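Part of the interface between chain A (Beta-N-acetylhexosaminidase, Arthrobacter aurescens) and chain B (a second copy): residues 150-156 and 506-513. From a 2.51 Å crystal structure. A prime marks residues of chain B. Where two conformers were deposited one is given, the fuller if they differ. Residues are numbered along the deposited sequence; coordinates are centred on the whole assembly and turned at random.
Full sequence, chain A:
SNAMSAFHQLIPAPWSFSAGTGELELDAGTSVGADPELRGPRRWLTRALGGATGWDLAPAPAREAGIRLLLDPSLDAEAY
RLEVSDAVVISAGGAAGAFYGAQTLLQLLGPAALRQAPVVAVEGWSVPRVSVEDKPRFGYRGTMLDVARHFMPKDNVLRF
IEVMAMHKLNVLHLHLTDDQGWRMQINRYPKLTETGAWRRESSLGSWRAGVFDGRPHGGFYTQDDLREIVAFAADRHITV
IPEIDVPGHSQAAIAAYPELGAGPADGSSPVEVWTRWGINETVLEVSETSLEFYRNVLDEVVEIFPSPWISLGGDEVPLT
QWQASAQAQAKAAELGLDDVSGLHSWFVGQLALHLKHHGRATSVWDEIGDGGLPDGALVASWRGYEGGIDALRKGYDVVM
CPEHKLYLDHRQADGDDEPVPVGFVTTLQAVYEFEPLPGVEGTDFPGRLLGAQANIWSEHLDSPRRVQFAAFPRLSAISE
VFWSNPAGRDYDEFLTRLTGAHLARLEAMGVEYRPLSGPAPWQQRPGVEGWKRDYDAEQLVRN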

# COMPACT_ATOMS: atom_id res chain seq x y z
N HIS A 150 15.78 -4.04 0.84
CA HIS A 150 14.51 -4.18 1.57
C HIS A 150 13.34 -4.47 0.64
O HIS A 150 13.02 -3.69 -0.27
N PHE A 151 12.74 -5.63 0.87
CA PHE A 151 11.63 -6.10 0.07
C PHE A 151 10.46 -5.13 0.23
O PHE A 151 10.06 -4.80 1.34
N MSE A 152 9.93 -4.67 -0.90
CA MSE A 152 8.75 -3.82 -0.86
C MSE A 152 7.50 -4.62 -1.22
O MSE A 152 7.41 -5.20 -2.30
N PRO A 153 6.53 -4.67 -0.31
CA PRO A 153 5.33 -5.43 -0.64
C PRO A 153 4.68 -4.91 -1.92
O PRO A 153 4.76 -3.72 -2.23
N LYS A 154 4.06 -5.83 -2.66
CA LYS A 154 3.44 -5.54 -3.95
C LYS A 154 2.48 -4.34 -3.94
O LYS A 154 2.50 -3.52 -4.87
N ASP A 155 1.64 -4.23 -2.90
CA ASP A 155 0.72 -3.10 -2.76
C ASP A 155 1.45 -1.74 -2.84
O ASP A 155 0.97 -0.79 -3.47
N ASN A 156 2.61 -1.67 -2.21
CA ASN A 156 3.41 -0.46 -2.18
C ASN A 156 4.13 -0.18 -3.50
O ASN A 156 4.24 0.98 -3.93
N LEU B 506 -6.14 -14.41 -1.82
CA LEU B 506 -5.38 -13.55 -0.90
C LEU B 506 -4.02 -13.16 -1.50
O LEU B 506 -3.57 -12.02 -1.36
N GLU B 507 -3.36 -14.11 -2.15
CA GLU B 507 -2.09 -13.82 -2.80
C GLU B 507 -2.30 -12.77 -3.88
O GLU B 507 -1.50 -11.85 -4.02
N ALA B 508 -3.39 -12.89 -4.62
CA ALA B 508 -3.66 -11.97 -5.71
C ALA B 508 -3.93 -10.54 -5.21
O ALA B 508 -3.68 -9.57 -5.93
N MSE B 509 -4.42 -10.42 -3.98
CA MSE B 509 -4.76 -9.11 -3.41
C MSE B 509 -3.60 -8.51 -2.61
O MSE B 509 -3.76 -7.47 -1.96
N GLY B 510 -2.46 -9.18 -2.63
CA GLY B 510 -1.27 -8.67 -1.95
C GLY B 510 -1.22 -8.96 -0.46
O GLY B 510 -0.52 -8.29 0.29
N VAL B 511 -1.95 -9.97 -0.01
CA VAL B 511 -2.03 -10.22 1.42
C VAL B 511 -1.05 -11.31 1.81
O VAL B 511 -1.20 -12.45 1.38
N GLU B 512 -0.07 -10.99 2.65
CA GLU B 512 0.84 -12.02 3.12
C GLU B 512 0.29 -12.58 4.42
O GLU B 512 0.45 -11.97 5.47
N TYR B 513 -0.24 -13.79 4.36
CA TYR B 513 -0.90 -14.41 5.50
C TYR B 513 0.03 -15.37 6.22
O TYR B 513 1.15 -15.58 5.79

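The most unusual feature of this contact is that a glycine lies where the two backbones come closest, Gly510′ CA 6.0 Å from Asp155 CA: Gly510′, with positive phi (82°), ends the chain B helix in a Schellman motif, and the start of a chain A helix packs against its bare backbone. The turn is held by Gly510′ N bonding to Glu507′ O (3.2 Å) and Val511′ N to Leu506′ O (2.9 Å). Positive phi by itself favours glycine, and the packing adds a second restriction, since an ideal CB here would point toward chain A and fall 2.5 Å from Asp155 OD2, a clash.

Lys154 points toward chain B. Its chain is extended through chi1 and chi2 (both t), then bends at chi3 and chi4 (both p), carrying the ammonium group to the C-terminal end of the helix. There Lys154 NZ donates a weak hydrogen bond to Ala508′ O (3.3 Å), while Lys154 CE lies 4.1 Å from Glu507′ O. The same amine is also hydrogen-bonded elsewhere in the structure.

Asp155 leaves its backbone sideways, but its m rotamer brings the carboxylate nearer to the turn. Asp155 OD2 lies 3.6 Å from Met509′ O and Asp155 OD1 3.8 Å from Gly510′ O; a carbonyl oxygen and an ionised carboxylate are both acceptors, so these are contacts without hydrogen bonds. The backbone is joined instead through water 1, which accepts from Asp155 N (2.8 Å) and donates to Gly510′ O (3.1 Å).

Beyond the turn, Glu512′ (chi1 m, chi2 t) points toward chain A, and its carboxylate lies by Phe151 and Pro153. Glu512′ OE1 approaches the edge of the Phe151 ring, 4.0 Å from Phe151 CE2, and lies 4.1 Å from Pro153 CG; both carboxylate oxygens have hydrogen bonds elsewhere in the structure. Phe151 (chi1 t) and Pro153 both point toward chain B, whereas Met152, a selenomethionine between them, points away, as do Met509′ and Val511′ flanking the glycine.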

# COMPACT_ATOMS: atom_id res chain seq x y z
CB HIS A 150 14.23 -2.98 2.47
CG HIS A 150 15.07 -2.98 3.70
ND1 HIS A 150 16.22 -2.22 3.82
CD2 HIS A 150 14.97 -3.69 4.85
CE1 HIS A 150 16.78 -2.46 4.99
NE2 HIS A 150 16.04 -3.35 5.64
CB PHE A 151 11.21 -7.49 0.53
CG PHE A 151 9.96 -7.98 -0.12
CD1 PHE A 151 9.97 -8.40 -1.44
CD2 PHE A 151 8.77 -8.03 0.60
CE1 PHE A 151 8.82 -8.85 -2.05
CE2 PHE A 151 7.60 -8.48 0.00
CZ PHE A 151 7.62 -8.89 -1.33
CB MSE A 152 8.91 -2.60 -1.76
CG MSE A 152 7.69 -1.69 -1.70
SE MSE A 152 7.84 0.02 -2.63
CE MSE A 152 9.07 0.91 -1.38
CB PRO A 153 4.43 -5.20 0.57
CG PRO A 153 5.41 -4.90 1.70
CD PRO A 153 6.47 -4.09 1.04
CB LYS A 154 2.73 -6.80 -4.45
CG LYS A 154 2.08 -6.68 -5.81
CD LYS A 154 1.71 -8.07 -6.34
CE LYS A 154 0.54 -8.69 -5.58
NZ LYS A 154 -0.76 -8.02 -5.89
CB ASP A 155 -0.07 -3.19 -1.44
CG ASP A 155 -1.17 -4.27 -1.46
OD1 ASP A 155 -1.63 -4.68 -0.36
OD2 ASP A 155 -1.57 -4.69 -2.57
CB ASN A 156 4.37 -0.50 -1.00
CG ASN A 156 3.63 -0.66 0.32
OD1 ASN A 156 3.54 -1.76 0.88
ND2 ASN A 156 3.07 0.44 0.81
CB LEU B 506 -5.18 -14.24 0.45
CG LEU B 506 -6.43 -14.59 1.26
CD1 LEU B 506 -6.04 -15.21 2.57
CD2 LEU B 506 -7.32 -13.37 1.50
CB GLU B 507 -1.46 -15.07 -3.40
CG GLU B 507 -0.84 -16.01 -2.36
CD GLU B 507 -0.37 -17.32 -2.97
OE1 GLU B 507 0.16 -17.32 -4.12
OE2 GLU B 507 -0.52 -18.37 -2.30
CB ALA B 508 -4.82 -12.49 -6.57
CB MSE B 509 -6.02 -9.19 -2.54
CG MSE B 509 -7.27 -9.62 -3.30
SE MSE B 509 -8.93 -9.25 -2.33
CE MSE B 509 -9.08 -7.35 -2.74
CB VAL B 511 -3.47 -10.68 1.81
CG1 VAL B 511 -3.54 -11.00 3.29
CG2 VAL B 511 -4.48 -9.61 1.44
CB GLU B 512 2.24 -11.44 3.40
CG GLU B 512 2.79 -10.47 2.34
CD GLU B 512 4.25 -10.05 2.59
OE1 GLU B 512 4.54 -8.83 2.54
OE2 GLU B 512 5.11 -10.94 2.82
CB TYR B 513 -2.13 -15.16 4.99
CG TYR B 513 -1.81 -16.11 3.86
CD1 TYR B 513 -1.93 -15.71 2.53
CD2 TYR B 513 -1.39 -17.41 4.13
CE1 TYR B 513 -1.63 -16.57 1.49
CE2 TYR B 513 -1.09 -18.28 3.10
CZ TYR B 513 -1.21 -17.86 1.79
OH TYR B 513 -0.92 -18.74 0.77
O HOH W 1 1.43 -6.18 -0.92